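Local atomic coordinates of GTPase-activating protein BEM3 (Saccharomyces cerevisiae S288C, PDB entry 6FSF), a protein that acts as a GTPase-activating protein for CDC42 and, less efficiently, RHO1, and binds phosphatidylinositol 3-phosphate, its tandem PX and PH domains forming this chain. Residues 34-42 / 51-60; 16-26 / 97-108. All coordinates share one frame; numbering follows the deposited sequence.

Contact 1. Residues 34-42 / 51-60; sequences DLSILIAII and FKFSKSIHKV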
loop_
_atom_site.group_PDB
_atom_site.type_symbol
_atom_site.label_atom_id
_atom_site.label_comp_id
_atom_site.label_asym_id
_atom_site.label_seq_id
_atom_site.Cartn_x
_atom_site.Cartn_y
_atom_site.Cartn_z
ATOM N N ASP A 34 -11.441 -2.328 -6.654
ATOM C CA ASP A 34 -10.849 -1.021 -6.890
ATOM C C ASP A 34 -9.595 -0.880 -6.037
ATOM O O ASP A 34 -9.500 -1.458 -4.949
ATOM C CB ASP A 34 -11.832 0.111 -6.568
ATOM C CG ASP A 34 -12.968 0.202 -7.571
ATOM O OD1 ASP A 34 -12.786 0.864 -8.615
ATOM O OD2 ASP A 34 -14.041 -0.384 -7.313
ATOM N N LEU A 35 -8.625 -0.124 -6.552
ATOM C CA LEU A 35 -7.405 0.142 -5.801
ATOM C C LEU A 35 -7.739 0.872 -4.507
ATOM O O LEU A 35 -8.455 1.876 -4.515
ATOM C CB LEU A 35 -6.434 0.968 -6.642
ATOM C CG LEU A 35 -5.931 0.354 -7.954
ATOM C CD1 LEU A 35 -4.951 1.289 -8.651
ATOM C CD2 LEU A 35 -5.291 -1.004 -7.707
ATOM N N SER A 36 -7.222 0.362 -3.392
ATOM C CA SER A 36 -7.526 0.920 -2.081
ATOM C C SER A 36 -6.287 0.830 -1.199
ATOM O O SER A 36 -5.250 0.292 -1.596
ATOM C CB SER A 36 -8.723 0.215 -1.442
ATOM O OG SER A 36 -8.434 -1.154 -1.207
ATOM N N ILE A 37 -6.415 1.348 0.018
ATOM C CA ILE A 37 -5.307 1.492 0.953
ATOM C C ILE A 37 -5.457 0.423 2.029
ATOM O O ILE A 37 -6.423 0.437 2.802
ATOM C CB ILE A 37 -5.271 2.901 1.562
ATOM C CG1 ILE A 37 -5.127 3.949 0.456
ATOM C CG2 ILE A 37 -4.148 3.022 2.580
ATOM C CD1 ILE A 37 -5.509 5.350 0.879
ATOM N N LEU A 38 -4.505 -0.508 2.077
ATOM C CA LEU A 38 -4.507 -1.585 3.062
ATOM C C LEU A 38 -3.720 -1.151 4.293
ATOM O O LEU A 38 -2.562 -0.739 4.182
ATOM C CB LEU A 38 -3.904 -2.860 2.470
ATOM C CG LEU A 38 -3.932 -4.106 3.358
ATOM C CD1 LEU A 38 -5.364 -4.570 3.578
ATOM C CD2 LEU A 38 -3.085 -5.221 2.761
ATOM N N ILE A 39 -4.346 -1.252 5.463
ATOM C CA ILE A 39 -3.785 -0.748 6.711
ATOM C C ILE A 39 -3.824 -1.857 7.752
ATOM O O ILE A 39 -4.856 -2.517 7.924
ATOM C CB ILE A 39 -4.549 0.490 7.217
ATOM C CG1 ILE A 39 -4.477 1.617 6.192
ATOM C CG2 ILE A 39 -4.002 0.940 8.566
ATOM C CD1 ILE A 39 -5.432 2.744 6.470
ATOM N N ALA A 40 -2.712 -2.047 8.457
ATOM C CA ALA A 40 -2.609 -3.063 9.493
ATOM C C ALA A 40 -2.625 -2.411 10.868
ATOM O O ALA A 40 -1.967 -1.392 11.092
ATOM C CB ALA A 40 -1.336 -3.891 9.319
ATOM N N ILE A 41 -3.384 -3.007 11.784
ATOM C CA ILE A 41 -3.461 -2.565 13.171
ATOM C C ILE A 41 -2.738 -3.592 14.029
ATOM O O ILE A 41 -3.018 -4.794 13.938
ATOM C CB ILE A 41 -4.919 -2.383 13.626
ATOM C CG1 ILE A 41 -5.575 -1.234 12.861
ATOM C CG2 ILE A 41 -4.983 -2.118 15.120
ATOM C CD1 ILE A 41 -4.953 0.116 13.143
ATOM N N ILE A 42 -1.806 -3.121 14.855
ATOM C CA ILE A 42 -0.870 -3.983 15.568
ATOM C C ILE A 42 -0.922 -3.653 17.053
ATOM O O ILE A 42 -0.885 -2.478 17.436
ATOM C CB ILE A 42 0.563 -3.822 15.020
ATOM C CG1 ILE A 42 0.651 -4.399 13.605
ATOM C CG2 ILE A 42 1.573 -4.481 15.947
ATOM C CD1 ILE A 42 1.532 -3.596 12.668
ATOM N N PHE A 51 -5.523 -7.133 13.069
ATOM C CA PHE A 51 -6.402 -7.204 11.908
ATOM C C PHE A 51 -5.912 -6.225 10.849
ATOM O O PHE A 51 -5.032 -5.397 11.097
ATOM C CB PHE A 51 -7.862 -6.915 12.284
ATOM C CG PHE A 51 -8.083 -5.556 12.889
ATOM C CD1 PHE A 51 -7.936 -5.355 14.253
ATOM C CD2 PHE A 51 -8.455 -4.480 12.098
ATOM C CE1 PHE A 51 -8.145 -4.105 14.814
ATOM C CE2 PHE A 51 -8.665 -3.229 12.652
ATOM C CZ PHE A 51 -8.509 -3.042 14.013
ATOM N N LYS A 52 -6.494 -6.342 9.657
ATOM C CA LYS A 52 -6.274 -5.401 8.569
ATOM C C LYS A 52 -7.617 -4.888 8.068
ATOM O O LYS A 52 -8.660 -5.519 8.261
ATOM C CB LYS A 52 -5.511 -6.034 7.397
ATOM C CG LYS A 52 -4.240 -6.765 7.773
ATOM C CD LYS A 52 -3.530 -7.251 6.521
ATOM C CE LYS A 52 -2.543 -8.358 6.828
ATOM N NZ LYS A 52 -3.242 -9.542 7.407
ATOM N N PHE A 53 -7.582 -3.735 7.408
ATOM C CA PHE A 53 -8.768 -3.200 6.759
ATOM C C PHE A 53 -8.340 -2.436 5.515
ATOM O O PHE A 53 -7.161 -2.133 5.319
ATOM C CB PHE A 53 -9.590 -2.317 7.707
ATOM C CG PHE A 53 -8.861 -1.100 8.201
ATOM C CD1 PHE A 53 -9.020 0.121 7.572
ATOM C CD2 PHE A 53 -8.028 -1.174 9.307
ATOM C CE1 PHE A 53 -8.356 1.249 8.026
ATOM C CE2 PHE A 53 -7.359 -0.051 9.767
ATOM C CZ PHE A 53 -7.526 1.162 9.126
ATOM N N SER A 54 -9.319 -2.131 4.668
ATOM C CA SER A 54 -9.069 -1.516 3.375
ATOM C C SER A 54 -9.984 -0.315 3.206
ATOM O O SER A 54 -11.178 -0.396 3.504
ATOM C CB SER A 54 -9.294 -2.520 2.241
ATOM O OG SER A 54 -9.054 -1.923 0.980
ATOM N N LYS A 55 -9.424 0.794 2.734
ATOM C CA LYS A 55 -10.189 2.012 2.511
ATOM C C LYS A 55 -9.749 2.646 1.203
ATOM O O LYS A 55 -8.553 2.694 0.901
ATOM C CB LYS A 55 -9.998 3.021 3.652
ATOM C CG LYS A 55 -10.383 2.508 5.028
ATOM C CD LYS A 55 -11.889 2.384 5.176
ATOM C CE LYS A 55 -12.254 1.932 6.576
ATOM N NZ LYS A 55 -13.726 1.886 6.788
ATOM N N SER A 56 -10.718 3.128 0.431
ATOM C CA SER A 56 -10.396 3.961 -0.715
ATOM C C SER A 56 -9.868 5.310 -0.237
ATOM O O SER A 56 -10.070 5.715 0.911
ATOM C CB SER A 56 -11.624 4.160 -1.604
ATOM O OG SER A 56 -12.555 5.043 -0.999
ATOM N N ILE A 57 -9.174 6.010 -1.138
ATOM C CA ILE A 57 -8.653 7.331 -0.795
ATOM C C ILE A 57 -9.796 8.285 -0.479
ATOM O O ILE A 57 -9.653 9.187 0.358
ATOM C CB ILE A 57 -7.755 7.859 -1.933
ATOM C CG1 ILE A 57 -7.241 9.267 -1.614
ATOM C CG2 ILE A 57 -8.496 7.837 -3.260
ATOM C CD1 ILE A 57 -6.405 9.343 -0.355
ATOM N N HIS A 58 -10.950 8.088 -1.117
ATOM C CA HIS A 58 -12.113 8.923 -0.840
ATOM C C HIS A 58 -12.594 8.751 0.598
ATOM O O HIS A 58 -12.925 9.735 1.270
ATOM C CB HIS A 58 -13.234 8.591 -1.824
ATOM C CG HIS A 58 -14.509 9.324 -1.553
ATOM N ND1 HIS A 58 -14.645 10.680 -1.753
ATOM C CD2 HIS A 58 -15.706 8.889 -1.092
ATOM C CE1 HIS A 58 -15.872 11.049 -1.430
ATOM N NE2 HIS A 58 -16.536 9.982 -1.026
ATOM N N LYS A 59 -12.642 7.507 1.085
ATOM C CA LYS A 59 -13.050 7.273 2.468
ATOM C C LYS A 59 -12.054 7.886 3.444
ATOM O O LYS A 59 -12.441 8.380 4.512
ATOM C CB LYS A 59 -13.188 5.776 2.741
ATOM C CG LYS A 59 -14.233 5.062 1.903
ATOM C CD LYS A 59 -14.553 3.692 2.500
ATOM C CE LYS A 59 -15.080 2.717 1.454
ATOM N NZ LYS A 59 -14.006 1.821 0.936
ATOM N N VAL A 60 -10.765 7.852 3.099
ATOM C CA VAL A 60 -9.738 8.440 3.955
ATOM C C VAL A 60 -9.958 9.942 4.088
ATOM O O VAL A 60 -9.916 10.499 5.192
ATOM C CB VAL A 60 -8.338 8.121 3.404
ATOM C CG1 VAL A 60 -7.277 8.947 4.116
ATOM C CG2 VAL A 60 -8.041 6.634 3.538
#
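Ile39 and Phe53 face each other across an antiparallel beta hairpin of the PX domain, whose strands 35-43 and 49-55 are neighbours in its small sheet. The Phe53 ring lies over the isoleucine. CB of Ile39 sits under one ring face, 4.0 Å from the centroid, and Ile39 CG2 comes to 3.6 Å from Phe53 CZ. Ile41 CB approaches a face of the Phe51 ring in the same way, 3.9 Å from its centroid. Ile41 also sends CG1 to the edge of the Phe53 ring, near its plane, with 3.8 Å to Phe53 CE2. Each phenylalanine has CG between its backbone N and carbonyl carbon (chi1 60° in Phe51, 62° in Phe53), which swings the ring across to the neighbouring strand.

These side chains share one sheet face with Ile37. Its CD1 meets Val60 CG2 on helix 57-70, the two side chains crossing at about a right angle. Leu100 and Tyr104 of helix 90-107 pack against Ile37 and Ile39 respectively.

Backbone bonds hold the pairs in place. Ile39 and Phe53 exchange two N-H...O bonds, as do Ile37 and Lys55. The bond from Ile41 N to Phe51 O is nearly straight at 176°. Lys55 carries its ammonium group away to a salt bridge with Asp128.

After the strand, Ser56 caps the N terminus of helix 57-70. On the other sheet face, Leu38 lays its CD1 near the backbone of the partner strand, 3.5 Å from Phe53 O.

Contact 2. Residues 16-26 / 97-108; sequences FGTIQIEVLST and KNILNQYYTSIF
Phe108 and Phe16 form an edge-to-face pair, with planes at 84° and centroids 4.9 Å apart. The edge of Phe108 points at the face of Phe16, and its CE2 lies over the centre of that ring. Further apolar contacts pack strand 19-25 against helix 97-107 of the PX domain and against Phe108 just beyond its end. Ile19 places CD1 over a face of the Phe108 ring. Ile21 divides its branches: CG2 meets Phe108 CD1 at 3.6 Å, and CD1 meets Tyr104 CB at 3.5 Å. Its CG1 stands between the backbone N and carbonyl carbon (chi1 72°), beside Thr105, and carries CD1 to Tyr104. Val23 CG2 rests near Leu100 CB. The chain of Lys97 runs back past Val23, with CE 3.1 Å from Val23 O.

The polar contacts are few. Val23 N donates to Asn101 OD1 at 2.9 Å, with a straight N-H...O angle of 170°, but from above the carboxamide plane. With an alanine at Asn101, Val23 N would probably lose this acceptor from the helix. One water accepts from Ile21 N and gives a weak bond to Thr105 OG1.

Helix and strand are therefore joined mainly by apolar side chains, with Asn101 supplying a direct polar tie to the strand backbone.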
loop_
_atom_site.group_PDB
_atom_site.type_symbol
_atom_site.label_atom_id
_atom_site.label_comp_id
_atom_site.label_asym_id
_atom_site.label_seq_id
_atom_site.Cartn_x
_atom_site.Cartn_y
_atom_site.Cartn_z
ATOM N N PHE A 16 -6.569 3.831 22.016
ATOM C CA PHE A 16 -5.829 4.088 20.785
ATOM C C PHE A 16 -4.325 4.144 21.013
ATOM O O PHE A 16 -3.555 3.935 20.068
ATOM C CB PHE A 16 -6.294 5.394 20.145
ATOM C CG PHE A 16 -7.611 5.290 19.438
ATOM C CD1 PHE A 16 -8.158 4.055 19.132
ATOM C CD2 PHE A 16 -8.301 6.434 19.068
ATOM C CE1 PHE A 16 -9.371 3.962 18.477
ATOM C CE2 PHE A 16 -9.513 6.347 18.414
ATOM C CZ PHE A 16 -10.048 5.111 18.117
ATOM N N GLY A 17 -3.888 4.425 22.242
ATOM C CA GLY A 17 -2.466 4.515 22.514
ATOM C C GLY A 17 -1.756 3.180 22.563
ATOM O O GLY A 17 -0.521 3.148 22.534
ATOM N N THR A 18 -2.502 2.079 22.631
ATOM C CA THR A 18 -1.918 0.750 22.749
ATOM C C THR A 18 -1.735 0.054 21.406
ATOM O O THR A 18 -1.407 -1.137 21.383
ATOM C CB THR A 18 -2.780 -0.129 23.657
ATOM O OG1 THR A 18 -3.981 -0.504 22.966
ATOM C CG2 THR A 18 -3.149 0.618 24.929
ATOM N N ILE A 19 -1.941 0.754 20.293
ATOM C CA ILE A 19 -1.845 0.136 18.977
ATOM C C ILE A 19 -0.830 0.892 18.130
ATOM O O ILE A 19 -0.622 2.099 18.293
ATOM C CB ILE A 19 -3.209 0.081 18.248
ATOM C CG1 ILE A 19 -3.750 1.493 17.985
ATOM C CG2 ILE A 19 -4.211 -0.748 19.037
ATOM C CD1 ILE A 19 -4.942 1.524 17.042
ATOM N N GLN A 20 -0.183 0.157 17.228
ATOM C CA GLN A 20 0.610 0.736 16.158
ATOM C C GLN A 20 -0.092 0.477 14.833
ATOM O O GLN A 20 -0.823 -0.506 14.686
ATOM C CB GLN A 20 2.022 0.148 16.121
ATOM C CG GLN A 20 2.736 0.119 17.456
ATOM C CD GLN A 20 4.017 -0.690 17.398
ATOM O OE1 GLN A 20 4.209 -1.623 18.177
ATOM N NE2 GLN A 20 4.898 -0.339 16.469
ATOM N N ILE A 21 0.132 1.366 13.870
ATOM C CA ILE A 21 -0.427 1.213 12.533
ATOM C C ILE A 21 0.711 1.036 11.542
ATOM O O ILE A 21 1.835 1.493 11.768
ATOM C CB ILE A 21 -1.327 2.411 12.137
ATOM C CG1 ILE A 21 -0.492 3.674 11.871
ATOM C CG2 ILE A 21 -2.366 2.675 13.216
ATOM C CD1 ILE A 21 -0.214 3.939 10.395
ATOM N N GLU A 22 0.412 0.357 10.438
ATOM C CA GLU A 22 1.359 0.219 9.336
ATOM C C GLU A 22 0.566 0.170 8.041
ATOM O O GLU A 22 -0.175 -0.786 7.804
ATOM C CB GLU A 22 2.228 -1.026 9.492
ATOM C CG GLU A 22 3.312 -1.139 8.427
ATOM C CD GLU A 22 4.142 -2.400 8.559
ATOM O OE1 GLU A 22 3.880 -3.193 9.491
ATOM O OE2 GLU A 22 5.057 -2.600 7.731
ATOM N N VAL A 23 0.712 1.207 7.221
ATOM C CA VAL A 23 0.124 1.211 5.887
ATOM C C VAL A 23 0.925 0.234 5.033
ATOM O O VAL A 23 2.104 0.465 4.755
ATOM C CB VAL A 23 0.120 2.618 5.277
ATOM C CG1 VAL A 23 -0.562 2.613 3.920
ATOM C CG2 VAL A 23 -0.567 3.598 6.217
ATOM N N LEU A 24 0.294 -0.869 4.636
ATOM C CA LEU A 24 0.999 -1.919 3.913
ATOM C C LEU A 24 1.012 -1.703 2.406
ATOM O O LEU A 24 1.947 -2.155 1.734
ATOM C CB LEU A 24 0.373 -3.284 4.223
ATOM C CG LEU A 24 0.386 -3.752 5.683
ATOM C CD1 LEU A 24 -0.349 -5.078 5.825
ATOM C CD2 LEU A 24 1.808 -3.866 6.210
ATOM N N SER A 25 0.007 -1.020 1.863
ATOM C CA SER A 25 -0.128 -0.882 0.418
ATOM C C SER A 25 -1.169 0.180 0.101
ATOM O O SER A 25 -2.078 0.446 0.894
ATOM C CB SER A 25 -0.525 -2.207 -0.240
ATOM O OG SER A 25 -0.799 -2.024 -1.619
ATOM N N THR A 26 -1.018 0.783 -1.080
ATOM C CA THR A 26 -2.045 1.623 -1.685
ATOM C C THR A 26 -2.442 1.102 -3.063
ATOM O O THR A 26 -3.019 1.842 -3.866
ATOM C CB THR A 26 -1.579 3.078 -1.783
ATOM O OG1 THR A 26 -0.484 3.176 -2.703
ATOM C CG2 THR A 26 -1.128 3.587 -0.418
ATOM N N LYS A 97 2.531 6.406 0.236
ATOM C CA LYS A 97 2.456 5.407 1.296
ATOM C C LYS A 97 3.179 5.881 2.551
ATOM O O LYS A 97 2.736 5.607 3.673
ATOM C CB LYS A 97 3.035 4.086 0.795
ATOM C CG LYS A 97 3.013 2.944 1.797
ATOM C CD LYS A 97 3.513 1.671 1.136
ATOM C CE LYS A 97 3.812 0.590 2.154
ATOM N NZ LYS A 97 4.826 1.037 3.147
ATOM N N ASN A 98 4.291 6.604 2.385
ATOM C CA ASN A 98 5.017 7.116 3.542
ATOM C C ASN A 98 4.247 8.236 4.228
ATOM O O ASN A 98 4.232 8.323 5.462
ATOM C CB ASN A 98 6.405 7.604 3.124
ATOM C CG ASN A 98 7.262 6.497 2.546
ATOM O OD1 ASN A 98 7.086 5.325 2.874
ATOM N ND2 ASN A 98 8.203 6.866 1.685
ATOM N N ILE A 99 3.608 9.108 3.446
ATOM C CA ILE A 99 2.822 10.188 4.034
ATOM C C ILE A 99 1.637 9.622 4.804
ATOM O O ILE A 99 1.298 10.099 5.895
ATOM C CB ILE A 99 2.369 11.174 2.942
ATOM C CG1 ILE A 99 3.574 11.711 2.169
ATOM C CG2 ILE A 99 1.550 12.310 3.547
ATOM C CD1 ILE A 99 3.216 12.685 1.084
ATOM N N LEU A 100 0.983 8.599 4.248
ATOM C CA LEU A 100 -0.150 7.989 4.936
ATOM C C LEU A 100 0.289 7.311 6.228
ATOM O O LEU A 100 -0.443 7.327 7.223
ATOM C CB LEU A 100 -0.852 6.996 4.011
ATOM C CG LEU A 100 -1.760 7.601 2.939
ATOM C CD1 LEU A 100 -2.115 6.562 1.890
ATOM C CD2 LEU A 100 -3.017 8.180 3.569
ATOM N N ASN A 101 1.481 6.708 6.231
ATOM C CA ASN A 101 2.018 6.134 7.462
ATOM C C ASN A 101 2.210 7.208 8.527
ATOM O O ASN A 101 1.812 7.030 9.685
ATOM C CB ASN A 101 3.337 5.417 7.175
ATOM C CG ASN A 101 3.187 3.911 7.161
ATOM O OD1 ASN A 101 2.462 3.342 7.976
ATOM N ND2 ASN A 101 3.871 3.256 6.231
ATOM N N GLN A 102 2.823 8.333 8.151
ATOM C CA GLN A 102 2.975 9.449 9.080
ATOM C C GLN A 102 1.623 9.976 9.535
ATOM O O GLN A 102 1.453 10.352 10.701
ATOM C CB GLN A 102 3.781 10.569 8.424
ATOM C CG GLN A 102 5.217 10.203 8.143
ATOM C CD GLN A 102 5.931 9.720 9.385
ATOM O OE1 GLN A 102 6.285 8.547 9.493
ATOM N NE2 GLN A 102 6.146 10.624 10.333
ATOM N N TYR A 103 0.652 10.017 8.622
ATOM C CA TYR A 103 -0.662 10.569 8.935
ATOM C C TYR A 103 -1.356 9.758 10.022
ATOM O O TYR A 103 -1.789 10.303 11.046
ATOM C CB TYR A 103 -1.512 10.616 7.666
ATOM C CG TYR A 103 -2.939 11.071 7.876
ATOM C CD1 TYR A 103 -3.265 12.420 7.859
ATOM C CD2 TYR A 103 -3.964 10.153 8.068
ATOM C CE1 TYR A 103 -4.569 12.843 8.040
ATOM C CE2 TYR A 103 -5.271 10.564 8.250
ATOM C CZ TYR A 103 -5.567 11.912 8.234
ATOM O OH TYR A 103 -6.866 12.329 8.412
ATOM N N TYR A 104 -1.475 8.446 9.815
ATOM C CA TYR A 104 -2.266 7.640 10.739
ATOM C C TYR A 104 -1.510 7.330 12.022
ATOM O O TYR A 104 -2.133 7.046 13.051
ATOM C CB TYR A 104 -2.725 6.357 10.056
ATOM C CG TYR A 104 -3.953 6.555 9.198
ATOM C CD1 TYR A 104 -5.145 6.990 9.759
ATOM C CD2 TYR A 104 -3.924 6.300 7.835
ATOM C CE1 TYR A 104 -6.271 7.174 8.985
ATOM C CE2 TYR A 104 -5.042 6.485 7.051
ATOM C CZ TYR A 104 -6.217 6.922 7.631
ATOM O OH TYR A 104 -7.342 7.104 6.854
ATOM N N THR A 105 -0.178 7.371 11.989
ATOM C CA THR A 105 0.581 7.291 13.232
ATOM C C THR A 105 0.269 8.481 14.128
ATOM O O THR A 105 0.129 8.333 15.348
ATOM C CB THR A 105 2.084 7.214 12.938
ATOM O OG1 THR A 105 2.378 5.986 12.257
ATOM C CG2 THR A 105 2.895 7.276 14.223
ATOM N N SER A 106 0.136 9.668 13.535
ATOM C CA SER A 106 -0.184 10.854 14.321
ATOM C C SER A 106 -1.609 10.792 14.860
ATOM O O SER A 106 -1.864 11.206 15.998
ATOM C CB SER A 106 0.026 12.111 13.472
ATOM O OG SER A 106 1.362 12.200 13.009
ATOM N N ILE A 107 -2.543 10.263 14.064
ATOM C CA ILE A 107 -3.947 10.223 14.466
ATOM C C ILE A 107 -4.109 9.434 15.760
ATOM O O ILE A 107 -4.670 9.928 16.745
ATOM C CB ILE A 107 -4.808 9.635 13.333
ATOM C CG1 ILE A 107 -4.869 10.606 12.158
ATOM C CG2 ILE A 107 -6.206 9.309 13.830
ATOM C CD1 ILE A 107 -5.451 11.961 12.512
ATOM N N PHE A 108 -3.609 8.199 15.781
ATOM C CA PHE A 108 -3.725 7.337 16.949
ATOM C C PHE A 108 -2.714 7.672 18.041
ATOM O O PHE A 108 -2.599 6.911 19.009
ATOM C CB PHE A 108 -3.587 5.871 16.527
ATOM C CG PHE A 108 -4.727 5.377 15.678
ATOM C CD1 PHE A 108 -4.612 5.332 14.299
ATOM C CD2 PHE A 108 -5.919 4.982 16.261
ATOM C CE1 PHE A 108 -5.667 4.886 13.513
ATOM C CE2 PHE A 108 -6.977 4.535 15.482
ATOM C CZ PHE A 108 -6.853 4.488 14.106
HETATM O O HOH W 1 1.637 3.700 14.769
#

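From the N terminus, the chain runs through 16-26, the first segment of contact 2, and turns back into 34-42. These two strands are neighbours in the sheet, and Leu38 N lies 2.9 Å from Ser25 O. The chain then turns through the hairpin to 51-60, where contact 1 closes a short loop. It continues through helix 57-70 to helix 90-107, where contact 2 closes a much longer one. Contact 1 thus lies wholly within the span of contact 2, and the two do not cross. Contact 1 joins the hairpin strands and the start of helix 57-70. Contact 2 lays helix 90-107 on the sheet. Val60 and Tyr104 touch where the two helices meet.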